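Local coordinates for superoxide dismutase [Fe] (Aquifex pyrophilus, PDB 1COJ), which catalyses the dismutation of superoxide to hydrogen peroxide and oxygen at one iron ion per subunit, in a homotetramer from a hyperthermophilic bacterium, at residues A[10-15]-A[26-31]; A[120-125]-A[162-167]; A[141-146]-A[151-156]; A[171-174]-A[178-181]. One frame throughout, in Å; residues are numbered along the deposited sequence.

Contact 1 of 4, residues A[10-15]-A[26-31]. With FE (Fe (III) ion), chain B.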
loop_
_atom_site.group_PDB
_atom_site.type_symbol
_atom_site.label_atom_id
_atom_site.label_comp_id
_atom_site.label_asym_id
_atom_site.label_seq_id
_atom_site.Cartn_x
_atom_site.Cartn_y
_atom_site.Cartn_z
ATOM N N HIS A 10 -21.813 -9.709 -22.709
ATOM C CA HIS A 10 -23.215 -9.820 -22.335
ATOM C C HIS A 10 -23.540 -9.183 -20.980
ATOM O O HIS A 10 -24.706 -9.073 -20.609
ATOM C CB HIS A 10 -23.655 -11.288 -22.342
ATOM C CG HIS A 10 -23.133 -12.094 -21.192
ATOM N ND1 HIS A 10 -21.974 -12.833 -21.250
ATOM C CD2 HIS A 10 -23.646 -12.306 -19.949
ATOM C CE1 HIS A 10 -21.789 -13.463 -20.108
ATOM N NE2 HIS A 10 -22.788 -13.162 -19.301
ATOM N N LEU A 11 -22.504 -8.787 -20.247
ATOM C CA LEU A 11 -22.659 -8.169 -18.930
ATOM C C LEU A 11 -22.809 -6.648 -18.982
ATOM O O LEU A 11 -23.116 -6.024 -17.968
ATOM C CB LEU A 11 -21.443 -8.518 -18.063
ATOM C CG LEU A 11 -21.558 -9.524 -16.916
ATOM C CD1 LEU A 11 -22.512 -10.647 -17.238
ATOM C CD2 LEU A 11 -20.172 -10.054 -16.585
ATOM N N LYS A 12 -22.566 -6.051 -20.147
ATOM C CA LYS A 12 -22.645 -4.598 -20.303
ATOM C C LYS A 12 -24.049 -4.024 -20.083
ATOM O O LYS A 12 -24.981 -4.329 -20.833
ATOM C CB LYS A 12 -22.136 -4.196 -21.685
ATOM C CG LYS A 12 -21.915 -2.709 -21.860
ATOM C CD LYS A 12 -21.383 -2.436 -23.249
ATOM C CE LYS A 12 -21.143 -0.961 -23.478
ATOM N NZ LYS A 12 -20.697 -0.736 -24.876
ATOM N N PRO A 13 -24.211 -3.167 -19.058
ATOM C CA PRO A 13 -25.492 -2.537 -18.723
ATOM C C PRO A 13 -25.796 -1.420 -19.715
ATOM O O PRO A 13 -24.882 -0.837 -20.308
ATOM C CB PRO A 13 -25.238 -1.946 -17.329
ATOM C CG PRO A 13 -23.991 -2.626 -16.844
ATOM C CD PRO A 13 -23.179 -2.771 -18.088
ATOM N N GLN A 14 -27.075 -1.105 -19.874
ATOM C CA GLN A 14 -27.483 -0.049 -20.785
ATOM C C GLN A 14 -28.790 0.567 -20.308
ATOM O O GLN A 14 -29.646 -0.115 -19.749
ATOM C CB GLN A 14 -27.659 -0.606 -22.199
ATOM C CG GLN A 14 -26.980 0.220 -23.287
ATOM C CD GLN A 14 -25.468 0.278 -23.122
ATOM O OE1 GLN A 14 -24.938 1.158 -22.447
ATOM N NE2 GLN A 14 -24.775 -0.674 -23.722
ATOM N N ASN A 15 -28.906 1.876 -20.490
ATOM C CA ASN A 15 -30.083 2.650 -20.124
ATOM C C ASN A 15 -30.396 2.586 -18.633
ATOM O O ASN A 15 -31.563 2.533 -18.239
ATOM C CB ASN A 15 -31.299 2.220 -20.954
ATOM C CG ASN A 15 -31.073 2.372 -22.445
ATOM O OD1 ASN A 15 -30.384 3.283 -22.890
ATOM N ND2 ASN A 15 -31.644 1.469 -23.225
ATOM N N PRO A 26 -16.789 4.025 -21.396
ATOM C CA PRO A 26 -15.363 3.901 -21.087
ATOM C C PRO A 26 -15.076 2.929 -19.944
ATOM O O PRO A 26 -14.050 2.248 -19.944
ATOM C CB PRO A 26 -14.963 5.334 -20.732
ATOM C CG PRO A 26 -16.206 5.893 -20.132
ATOM C CD PRO A 26 -17.275 5.379 -21.069
ATOM N N HIS A 27 -15.996 2.839 -18.993
ATOM C CA HIS A 27 -15.819 1.954 -17.846
ATOM C C HIS A 27 -15.743 0.495 -18.285
ATOM O O HIS A 27 -14.850 -0.244 -17.858
ATOM C CB HIS A 27 -16.959 2.148 -16.839
ATOM C CG HIS A 27 -16.639 1.663 -15.459
ATOM N ND1 HIS A 27 -17.540 1.656 -14.414
ATOM C CD2 HIS A 27 -15.482 1.164 -14.948
ATOM C CE1 HIS A 27 -16.917 1.167 -13.331
ATOM N NE2 HIS A 27 -15.664 0.853 -13.605
ATOM N N PHE A 28 -16.651 0.105 -19.174
ATOM C CA PHE A 28 -16.709 -1.263 -19.674
ATOM C C PHE A 28 -15.704 -1.546 -20.789
ATOM O O PHE A 28 -14.922 -2.493 -20.706
ATOM C CB PHE A 28 -18.124 -1.584 -20.169
ATOM C CG PHE A 28 -18.366 -3.048 -20.399
ATOM C CD1 PHE A 28 -18.890 -3.844 -19.383
ATOM C CD2 PHE A 28 -18.058 -3.635 -21.623
ATOM C CE1 PHE A 28 -19.104 -5.212 -19.581
ATOM C CE2 PHE A 28 -18.265 -4.998 -21.832
ATOM C CZ PHE A 28 -18.789 -5.790 -20.809
ATOM N N GLU A 29 -15.720 -0.707 -21.819
ATOM C CA GLU A 29 -14.854 -0.875 -22.977
ATOM C C GLU A 29 -13.370 -0.596 -22.780
ATOM O O GLU A 29 -12.537 -1.246 -23.407
ATOM C CB GLU A 29 -15.379 -0.044 -24.152
ATOM C CG GLU A 29 -16.802 -0.381 -24.581
ATOM C CD GLU A 29 -16.964 -1.817 -25.059
ATOM O OE1 GLU A 29 -15.983 -2.409 -25.561
ATOM O OE2 GLU A 29 -18.086 -2.350 -24.942
ATOM N N ALA A 30 -13.024 0.369 -21.937
ATOM C CA ALA A 30 -11.618 0.692 -21.729
ATOM C C ALA A 30 -11.015 0.095 -20.464
ATOM O O ALA A 30 -10.035 -0.650 -20.528
ATOM C CB ALA A 30 -11.405 2.201 -21.755
ATOM N N HIS A 31 -11.601 0.423 -19.317
ATOM C CA HIS A 31 -11.099 -0.061 -18.038
ATOM C C HIS A 31 -11.236 -1.554 -17.830
ATOM O O HIS A 31 -10.237 -2.254 -17.691
ATOM C CB HIS A 31 -11.755 0.706 -16.895
ATOM C CG HIS A 31 -11.441 2.170 -16.911
ATOM N ND1 HIS A 31 -10.165 2.648 -16.695
ATOM C CD2 HIS A 31 -12.207 3.252 -17.178
ATOM C CE1 HIS A 31 -10.159 3.965 -16.831
ATOM N NE2 HIS A 31 -11.381 4.358 -17.124
HETATM FE FE FE B . -14.074 0.519 -12.222
HETATM O O HOH W 1 -12.752 0.213 -10.751
#

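Contact 2 of 4, residues A[120-125]-A[162-167]. With FE (Fe (III) ion), chain B.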
loop_
_atom_site.group_PDB
_atom_site.type_symbol
_atom_site.label_atom_id
_atom_site.label_comp_id
_atom_site.label_asym_id
_atom_site.label_seq_id
_atom_site.Cartn_x
_atom_site.Cartn_y
_atom_site.Cartn_z
ATOM N N ALA A 120 -21.772 4.233 3.770
ATOM C CA ALA A 120 -20.649 4.736 4.556
ATOM C C ALA A 120 -19.321 4.180 4.035
ATOM O O ALA A 120 -18.364 4.935 3.828
ATOM C CB ALA A 120 -20.836 4.378 6.024
ATOM N N ALA A 121 -19.277 2.868 3.805
ATOM C CA ALA A 121 -18.075 2.213 3.296
ATOM C C ALA A 121 -17.736 2.746 1.907
ATOM O O ALA A 121 -16.567 2.962 1.589
ATOM C CB ALA A 121 -18.259 0.694 3.259
ATOM N N ALA A 122 -18.763 2.985 1.094
ATOM C CA ALA A 122 -18.567 3.508 -0.255
ATOM C C ALA A 122 -17.985 4.920 -0.219
ATOM O O ALA A 122 -17.234 5.318 -1.111
ATOM C CB ALA A 122 -19.881 3.492 -1.026
ATOM N N MET A 123 -18.344 5.680 0.809
ATOM C CA MET A 123 -17.837 7.040 0.964
ATOM C C MET A 123 -16.451 7.061 1.614
ATOM O O MET A 123 -15.664 7.973 1.377
ATOM C CB MET A 123 -18.802 7.879 1.808
ATOM C CG MET A 123 -20.074 8.320 1.085
ATOM S SD MET A 123 -19.737 9.355 -0.360
ATOM C CE MET A 123 -19.177 10.839 0.393
ATOM N N ALA A 124 -16.166 6.053 2.435
ATOM C CA ALA A 124 -14.895 5.965 3.151
ATOM C C ALA A 124 -13.752 5.304 2.391
ATOM O O ALA A 124 -12.587 5.509 2.740
ATOM C CB ALA A 124 -15.102 5.250 4.491
ATOM N N PHE A 125 -14.071 4.514 1.368
ATOM C CA PHE A 125 -13.036 3.825 0.609
ATOM C C PHE A 125 -12.731 4.304 -0.795
ATOM O O PHE A 125 -13.607 4.733 -1.540
ATOM C CB PHE A 125 -13.228 2.316 0.689
ATOM C CG PHE A 125 -12.897 1.776 2.040
ATOM C CD1 PHE A 125 -11.604 1.347 2.336
ATOM C CD2 PHE A 125 -13.846 1.801 3.054
ATOM C CE1 PHE A 125 -11.264 0.962 3.628
ATOM C CE2 PHE A 125 -13.523 1.422 4.343
ATOM C CZ PHE A 125 -12.229 1.001 4.634
ATOM N N ILE A 162 -19.695 -2.390 -4.963
ATOM C CA ILE A 162 -19.810 -1.014 -5.436
ATOM C C ILE A 162 -18.434 -0.469 -5.795
ATOM O O ILE A 162 -17.520 -0.457 -4.967
ATOM C CB ILE A 162 -20.432 -0.073 -4.370
ATOM C CG1 ILE A 162 -21.726 -0.667 -3.811
ATOM C CG2 ILE A 162 -20.712 1.301 -4.985
ATOM C CD1 ILE A 162 -22.388 0.193 -2.739
ATOM N N ASP A 163 -18.289 -0.036 -7.042
ATOM C CA ASP A 163 -17.045 0.534 -7.534
ATOM C C ASP A 163 -16.980 1.999 -7.101
ATOM O O ASP A 163 -17.881 2.774 -7.423
ATOM C CB ASP A 163 -17.009 0.460 -9.066
ATOM C CG ASP A 163 -15.644 0.790 -9.642
ATOM O OD1 ASP A 163 -14.723 1.134 -8.872
ATOM O OD2 ASP A 163 -15.474 0.668 -10.870
ATOM N N THR A 164 -15.934 2.380 -6.370
ATOM C CA THR A 164 -15.800 3.767 -5.944
ATOM C C THR A 164 -14.632 4.467 -6.632
ATOM O O THR A 164 -14.260 5.577 -6.262
ATOM C CB THR A 164 -15.704 3.918 -4.397
ATOM O OG1 THR A 164 -14.529 3.264 -3.909
ATOM C CG2 THR A 164 -16.928 3.323 -3.723
ATOM N N TYR A 165 -14.029 3.805 -7.617
ATOM C CA TYR A 165 -12.940 4.416 -8.378
ATOM C C TYR A 165 -13.570 5.613 -9.069
ATOM O O TYR A 165 -14.726 5.552 -9.488
ATOM C CB TYR A 165 -12.409 3.474 -9.455
ATOM C CG TYR A 165 -11.246 2.604 -9.030
ATOM C CD1 TYR A 165 -9.974 2.802 -9.570
ATOM C CD2 TYR A 165 -11.420 1.558 -8.119
ATOM C CE1 TYR A 165 -8.896 1.978 -9.217
ATOM C CE2 TYR A 165 -10.347 0.727 -7.755
ATOM C CZ TYR A 165 -9.088 0.942 -8.310
ATOM O OH TYR A 165 -8.028 0.110 -7.985
ATOM N N GLU A 166 -12.797 6.675 -9.245
ATOM C CA GLU A 166 -13.307 7.886 -9.874
ATOM C C GLU A 166 -13.870 7.695 -11.278
ATOM O O GLU A 166 -14.830 8.363 -11.654
ATOM C CB GLU A 166 -12.238 8.974 -9.854
ATOM C CG GLU A 166 -11.862 9.359 -8.437
ATOM C CD GLU A 166 -10.786 10.418 -8.356
ATOM O OE1 GLU A 166 -9.851 10.416 -9.188
ATOM O OE2 GLU A 166 -10.871 11.252 -7.431
ATOM N N HIS A 167 -13.312 6.762 -12.042
ATOM C CA HIS A 167 -13.800 6.521 -13.397
ATOM C C HIS A 167 -15.221 5.955 -13.424
ATOM O O HIS A 167 -15.908 6.031 -14.443
ATOM C CB HIS A 167 -12.842 5.607 -14.183
ATOM C CG HIS A 167 -12.663 4.242 -13.591
ATOM N ND1 HIS A 167 -11.437 3.652 -13.361
ATOM C CD2 HIS A 167 -13.585 3.320 -13.217
ATOM C CE1 HIS A 167 -11.653 2.427 -12.872
ATOM N NE2 HIS A 167 -12.945 2.188 -12.767
HETATM FE FE FE B . -14.074 0.519 -12.222
HETATM O O HOH W 1 -12.752 0.213 -10.751
#

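Contact 3 of 4, residues A[141-146]-A[151-156]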
loop_
_atom_site.group_PDB
_atom_site.type_symbol
_atom_site.label_atom_id
_atom_site.label_comp_id
_atom_site.label_asym_id
_atom_site.label_seq_id
_atom_site.Cartn_x
_atom_site.Cartn_y
_atom_site.Cartn_z
ATOM N N VAL A 141 -20.472 -9.296 6.184
ATOM C CA VAL A 141 -19.593 -8.204 6.582
ATOM C C VAL A 141 -19.412 -7.208 5.441
ATOM O O VAL A 141 -19.581 -7.548 4.267
ATOM C CB VAL A 141 -18.184 -8.709 7.012
ATOM C CG1 VAL A 141 -18.289 -9.686 8.177
ATOM C CG2 VAL A 141 -17.467 -9.357 5.843
ATOM N N VAL A 142 -19.118 -5.967 5.797
ATOM C CA VAL A 142 -18.884 -4.933 4.809
ATOM C C VAL A 142 -17.368 -4.805 4.739
ATOM O O VAL A 142 -16.710 -4.577 5.752
ATOM C CB VAL A 142 -19.516 -3.597 5.226
ATOM C CG1 VAL A 142 -19.141 -2.519 4.232
ATOM C CG2 VAL A 142 -21.025 -3.737 5.302
ATOM N N ASN A 143 -16.817 -5.005 3.549
ATOM C CA ASN A 143 -15.379 -4.945 3.317
ATOM C C ASN A 143 -15.059 -3.799 2.351
ATOM O O ASN A 143 -15.519 -3.793 1.208
ATOM C CB ASN A 143 -14.926 -6.292 2.728
ATOM C CG ASN A 143 -13.421 -6.375 2.455
ATOM O OD1 ASN A 143 -12.986 -7.238 1.690
ATOM N ND2 ASN A 143 -12.621 -5.528 3.103
ATOM N N GLY A 144 -14.323 -2.805 2.825
ATOM C CA GLY A 144 -13.952 -1.694 1.967
ATOM C C GLY A 144 -12.551 -1.916 1.424
ATOM O O GLY A 144 -11.675 -2.400 2.146
ATOM N N LEU A 145 -12.330 -1.570 0.162
ATOM C CA LEU A 145 -11.025 -1.739 -0.464
ATOM C C LEU A 145 -10.528 -0.393 -0.980
ATOM O O LEU A 145 -11.322 0.431 -1.447
ATOM C CB LEU A 145 -11.110 -2.700 -1.658
ATOM C CG LEU A 145 -11.911 -4.002 -1.601
ATOM C CD1 LEU A 145 -11.655 -4.785 -2.876
ATOM C CD2 LEU A 145 -11.534 -4.832 -0.408
ATOM N N ASP A 146 -9.220 -0.162 -0.898
ATOM C CA ASP A 146 -8.653 1.083 -1.407
ATOM C C ASP A 146 -8.198 0.953 -2.859
ATOM O O ASP A 146 -7.849 1.944 -3.503
ATOM C CB ASP A 146 -7.509 1.578 -0.523
ATOM C CG ASP A 146 -7.962 2.615 0.488
ATOM O OD1 ASP A 146 -7.110 3.118 1.238
ATOM O OD2 ASP A 146 -9.170 2.937 0.528
ATOM N N TYR A 151 -6.721 -4.414 0.814
ATOM C CA TYR A 151 -7.656 -4.576 1.942
ATOM C C TYR A 151 -8.726 -5.655 1.757
ATOM O O TYR A 151 -9.638 -5.790 2.581
ATOM C CB TYR A 151 -8.291 -3.239 2.368
ATOM C CG TYR A 151 -7.284 -2.166 2.755
ATOM C CD1 TYR A 151 -7.581 -0.809 2.589
ATOM C CD2 TYR A 151 -6.025 -2.506 3.262
ATOM C CE1 TYR A 151 -6.643 0.181 2.911
ATOM C CE2 TYR A 151 -5.084 -1.531 3.589
ATOM C CZ TYR A 151 -5.393 -0.189 3.407
ATOM O OH TYR A 151 -4.443 0.778 3.677
ATOM N N ASN A 152 -8.596 -6.441 0.690
ATOM C CA ASN A 152 -9.544 -7.514 0.407
ATOM C C ASN A 152 -9.430 -8.555 1.505
ATOM O O ASN A 152 -8.321 -8.915 1.905
ATOM C CB ASN A 152 -9.209 -8.246 -0.903
ATOM C CG ASN A 152 -8.950 -7.315 -2.069
ATOM O OD1 ASN A 152 -8.094 -6.441 -2.000
ATOM N ND2 ASN A 152 -9.658 -7.532 -3.164
ATOM N N LEU A 153 -10.566 -9.053 1.981
ATOM C CA LEU A 153 -10.548 -10.105 2.982
ATOM C C LEU A 153 -10.477 -11.448 2.252
ATOM O O LEU A 153 -11.225 -11.693 1.298
ATOM C CB LEU A 153 -11.802 -10.062 3.857
ATOM C CG LEU A 153 -11.938 -8.933 4.881
ATOM C CD1 LEU A 153 -13.309 -9.009 5.519
ATOM C CD2 LEU A 153 -10.857 -9.032 5.945
ATOM N N THR A 154 -9.536 -12.289 2.659
ATOM C CA THR A 154 -9.384 -13.614 2.076
ATOM C C THR A 154 -10.666 -14.406 2.368
ATOM O O THR A 154 -11.279 -14.233 3.427
ATOM C CB THR A 154 -8.182 -14.353 2.730
ATOM O OG1 THR A 154 -6.956 -13.718 2.354
ATOM C CG2 THR A 154 -8.133 -15.807 2.302
ATOM N N GLY A 155 -11.101 -15.214 1.404
ATOM C CA GLY A 155 -12.282 -16.044 1.584
ATOM C C GLY A 155 -13.662 -15.432 1.428
ATOM O O GLY A 155 -14.642 -16.161 1.287
ATOM N N LEU A 156 -13.749 -14.108 1.422
ATOM C CA LEU A 156 -15.033 -13.421 1.308
ATOM C C LEU A 156 -15.793 -13.734 0.014
ATOM O O LEU A 156 -15.230 -13.656 -1.076
ATOM C CB LEU A 156 -14.824 -11.902 1.432
ATOM C CG LEU A 156 -16.073 -11.023 1.559
ATOM C CD1 LEU A 156 -16.601 -11.102 2.971
ATOM C CD2 LEU A 156 -15.747 -9.585 1.223
HETATM O O HOH W 2 -12.584 -9.571 -0.201
HETATM O O HOH W 3 -4.452 2.705 1.636
#

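Contact 4 of 4, residues A[171-174]-A[178-181]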
loop_
_atom_site.group_PDB
_atom_site.type_symbol
_atom_site.label_atom_id
_atom_site.label_comp_id
_atom_site.label_asym_id
_atom_site.label_seq_id
_atom_site.Cartn_x
_atom_site.Cartn_y
_atom_site.Cartn_z
ATOM N N VAL A 171 -17.934 10.852 -15.081
ATOM C CA VAL A 171 -18.600 11.367 -16.275
ATOM C C VAL A 171 -19.950 11.996 -15.912
ATOM O O VAL A 171 -20.267 13.097 -16.361
ATOM C CB VAL A 171 -18.811 10.252 -17.338
ATOM C CG1 VAL A 171 -19.619 10.787 -18.524
ATOM C CG2 VAL A 171 -17.464 9.708 -17.811
ATOM N N ASP A 172 -20.712 11.320 -15.058
ATOM C CA ASP A 172 -22.030 11.795 -14.654
ATOM C C ASP A 172 -22.072 12.761 -13.487
ATOM O O ASP A 172 -22.807 13.745 -13.522
ATOM C CB ASP A 172 -22.941 10.615 -14.304
ATOM C CG ASP A 172 -23.282 9.758 -15.500
ATOM O OD1 ASP A 172 -23.660 8.590 -15.293
ATOM O OD2 ASP A 172 -23.178 10.244 -16.644
ATOM N N TYR A 173 -21.290 12.483 -12.453
ATOM C CA TYR A 173 -21.322 13.298 -11.245
ATOM C C TYR A 173 -20.065 14.043 -10.859
ATOM O O TYR A 173 -20.056 14.752 -9.848
ATOM C CB TYR A 173 -21.739 12.411 -10.072
ATOM C CG TYR A 173 -23.069 11.733 -10.286
ATOM C CD1 TYR A 173 -24.260 12.420 -10.070
ATOM C CD2 TYR A 173 -23.141 10.415 -10.740
ATOM C CE1 TYR A 173 -25.493 11.818 -10.300
ATOM C CE2 TYR A 173 -24.376 9.801 -10.974
ATOM C CZ TYR A 173 -25.547 10.511 -10.750
ATOM O OH TYR A 173 -26.776 9.924 -10.959
ATOM N N LYS A 174 -19.012 13.905 -11.654
ATOM C CA LYS A 174 -17.742 14.548 -11.353
ATOM C C LYS A 174 -17.329 14.136 -9.933
ATOM O O LYS A 174 -17.374 12.956 -9.609
ATOM C CB LYS A 174 -17.845 16.069 -11.516
ATOM C CG LYS A 174 -18.013 16.518 -12.965
ATOM C CD LYS A 174 -18.118 18.030 -13.065
ATOM C CE LYS A 174 -18.226 18.500 -14.510
ATOM N NZ LYS A 174 -19.457 17.999 -15.190
ATOM N N PRO A 178 -21.921 10.780 -3.532
ATOM C CA PRO A 178 -23.227 10.414 -2.953
ATOM C C PRO A 178 -24.371 10.151 -3.943
ATOM O O PRO A 178 -25.065 9.135 -3.834
ATOM C CB PRO A 178 -23.525 11.585 -2.023
ATOM C CG PRO A 178 -22.171 11.957 -1.536
ATOM C CD PRO A 178 -21.336 11.917 -2.798
ATOM N N PRO A 179 -24.602 11.062 -4.906
ATOM C CA PRO A 179 -25.692 10.808 -5.849
ATOM C C PRO A 179 -25.447 9.557 -6.693
ATOM O O PRO A 179 -26.397 8.903 -7.120
ATOM C CB PRO A 179 -25.728 12.084 -6.694
ATOM C CG PRO A 179 -24.333 12.611 -6.595
ATOM C CD PRO A 179 -23.994 12.382 -5.157
ATOM N N TYR A 180 -24.182 9.219 -6.914
ATOM C CA TYR A 180 -23.833 8.031 -7.685
ATOM C C TYR A 180 -24.201 6.779 -6.890
ATOM O O TYR A 180 -24.742 5.818 -7.444
ATOM C CB TYR A 180 -22.338 8.041 -8.032
ATOM C CG TYR A 180 -21.740 6.674 -8.283
ATOM C CD1 TYR A 180 -22.112 5.913 -9.394
ATOM C CD2 TYR A 180 -20.800 6.136 -7.399
ATOM C CE1 TYR A 180 -21.558 4.643 -9.619
ATOM C CE2 TYR A 180 -20.242 4.871 -7.612
ATOM C CZ TYR A 180 -20.624 4.131 -8.721
ATOM O OH TYR A 180 -20.073 2.885 -8.926
ATOM N N ILE A 181 -23.920 6.800 -5.589
ATOM C CA ILE A 181 -24.232 5.663 -4.729
ATOM C C ILE A 181 -25.744 5.430 -4.710
ATOM O O ILE A 181 -26.203 4.290 -4.785
ATOM C CB ILE A 181 -23.701 5.877 -3.294
ATOM C CG1 ILE A 181 -22.179 6.065 -3.325
ATOM C CG2 ILE A 181 -24.057 4.683 -2.418
ATOM C CD1 ILE A 181 -21.582 6.548 -2.013
#

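Contact 1 of 4, residues A[10-15]-A[26-31]
Lys12 passes over one face of the Phe28 ring, its CB above the middle of the ring, 3.7 Å from the centroid and 8° off the normal: a CH-pi contact made with an aliphatic methylene. The lysine carries on across the same ring, CG standing 3.9 Å from Phe28 CG and CD 3.9 Å from Phe28 CD2, so that the greasy part of the chain is spent on the aromatic before its charge is reached. With CG anti to the backbone N (chi1 -169°) and the rest of the chain fully extended, the amine is delivered past the ring to Glu29. There Lys12 NZ donates to Glu29 OE2 at 3.1 Å, a salt bridge that meets the carboxylate on its anti side and 22° out of its plane. The glutamate bends at chi2 to bring its end toward the lysine, which it crosses at about a right angle. Each charge has its stronger partner elsewhere on the helix, Glu25 for Lys12 and Lys33 for Glu29, so the bridge is one link of a small ionic chain. At the other end of the ring, Leu11 CB approaches Phe28 CE1 at 4.3 Å, while Phe85 of helix 63-86 meets Phe28 edge-to-face. Next to Phe28, His27 turns another way and binds the iron through NE2 at 2.1 Å. The loop is thus clasped onto the first helix of the alpha-hairpin domain, beside the residue with which that helix enters the iron site of Fe/Mn superoxide dismutases.

Contact 2 of 4, residues A[120-125]-A[162-167]
Ile162, near the end of strand 157-163, reaches helix 111-124 with its CD1, which lies 4.5 Å from Ala122 CB in a loose apolar touch. Asp163 turns from the helix to the iron, bound by OD2 at 2.0 Å. Its other oxygen, OD1, accepts from Tyr165 N at 3.0 Å, closing an Asx turn that limits the rotation of the carboxylate; the iron-bound water adds a weak bond to OD1. Thr164 carries the contact. Its OG1 sits between the backbone N and the carbonyl carbon (chi1 63°) and donates to Phe125 O at 2.9 Å from above the carbonyl plane, while CG2 lies 3.3 Å from Ala122 O and 4.0 Å from Ala122 CB. A valine here would probably leave the buried Phe125 carbonyl without this donor, just where the helix ends. Tyr165 lays its CB over one face of the His167 ring, and His167 NE2 binds the iron at 2.1 Å; the ring's ND1 is held by Glu166 of the second subunit. Chemically, one hydroxyl satisfies a carbonyl at the helix end and so probably steadies the short chain between two metal ligands, Asp163 and His167.

Contact 3 of 4, residues A[141-146]-A[151-156]
Asn143 and the loop backbone share two hydrogen bonds, one from each end of the side-chain amide. Its ND2 donates to Tyr151 O at 3.0 Å, nearly straight (175°) and in the plane of the amide, while its OD1 accepts from Leu153 N at 3.0 Å with a more bent N-H (150°). CG stands anti to the backbone N (chi1 -179°), which carries the amide out from the strand to the loop. An alanine in its place is likely to leave Tyr151 O and Leu153 N without these mates and the loop free to shift from the strand. Water supplements the direct bonds: one molecule donates to both Asn143 OD1 and Leu153 O, and another joins Asp146 OD1 to Tyr151 OH. The Tyr151 ring meets Gly144 O and Asp146 OD1 at its edge, the carboxylate oxygen 3.4 Å from CE1; Asp146 has its main partner in Arg65 of the third subunit. Van der Waals packing adds to this. Val141 CG2 presses on Leu156 CD1 at a tight 3.5 Å, and Leu145 crosses Asn152 at about a right angle, its CD2 3.4 Å from Asn152 CA, while Asn152 ND2 bonds to His148 O. A type II turn, Leu153 to Leu156 with Gly155 at positive phi, brings Leu156 back to the strand. Within this chain strand 139-145 edges the antiparallel sheet, bonded to strand 128-134; the loop lies alongside it, with Met76 and Leu80 of helix 63-86 touching Asn152 and Leu145, and the third subunit packing against Leu153 and Thr154.

Contact 4 of 4, residues A[171-174]-A[178-181]
The Tyr173 ring turns one face to the start of helix 177-186: Tyr180 N stands 4.0 Å above its plane, over the centre, and Pro179 C lies on the same face, displaced toward the rim. Beside this backbone patch the two neighbouring side chains divide the ring between them. Pro179 holds the CD1 and CE1 side, its CG 3.5 Å from Tyr173 CD1 and its CB 3.6 Å from Tyr173 CE1, the two side chains sliding past each other in opposite directions. Over the same face, toward the CD2 and CE2 rim, Tyr180 CB comes to 3.7 Å from Tyr173 CD2, and the tyrosines cross at about a right angle. Only the root of Tyr180 is used here: with CG anti to its own N (chi1 155°), its ring leads away, and its hydroxyl bonds to the carbonyl oxygen of Asp163, an iron ligand, and to the hydroxyl of Tyr84. Tyr173 likewise sends its hydroxyl elsewhere, to Gly18 O. The side-chain contacts are apolar, with the peptide backbone lying over the ring, whereas both phenol groups find polar partners outside; this is consistent with the root of Tyr180 being seated here while its hydroxyl lies in the second shell of the iron.

From the N terminus, contact 1 comes first, closing a short loop that folds the leading segment back on helix 21-47. Contact 2 closes a much longer one, from helix 111-124 across the sheet strands to the end of strand 157-163. Contact 3 is nested inside that loop, laying the connection after strand 139-145 along the strand itself, and touches contact 2 through Phe125 and Asp146. Contact 4 follows in series, closing a short turn between helices 170-173 and 177-186; it meets contact 2 where Ala122 packs on Ile181 and through a probable hydrogen bond between Tyr180 OH and Asp163 O. Contacts 1 and 2, in the alpha-hairpin and C-terminal domains, converge on one iron ion, whose remaining protein ligand is His81.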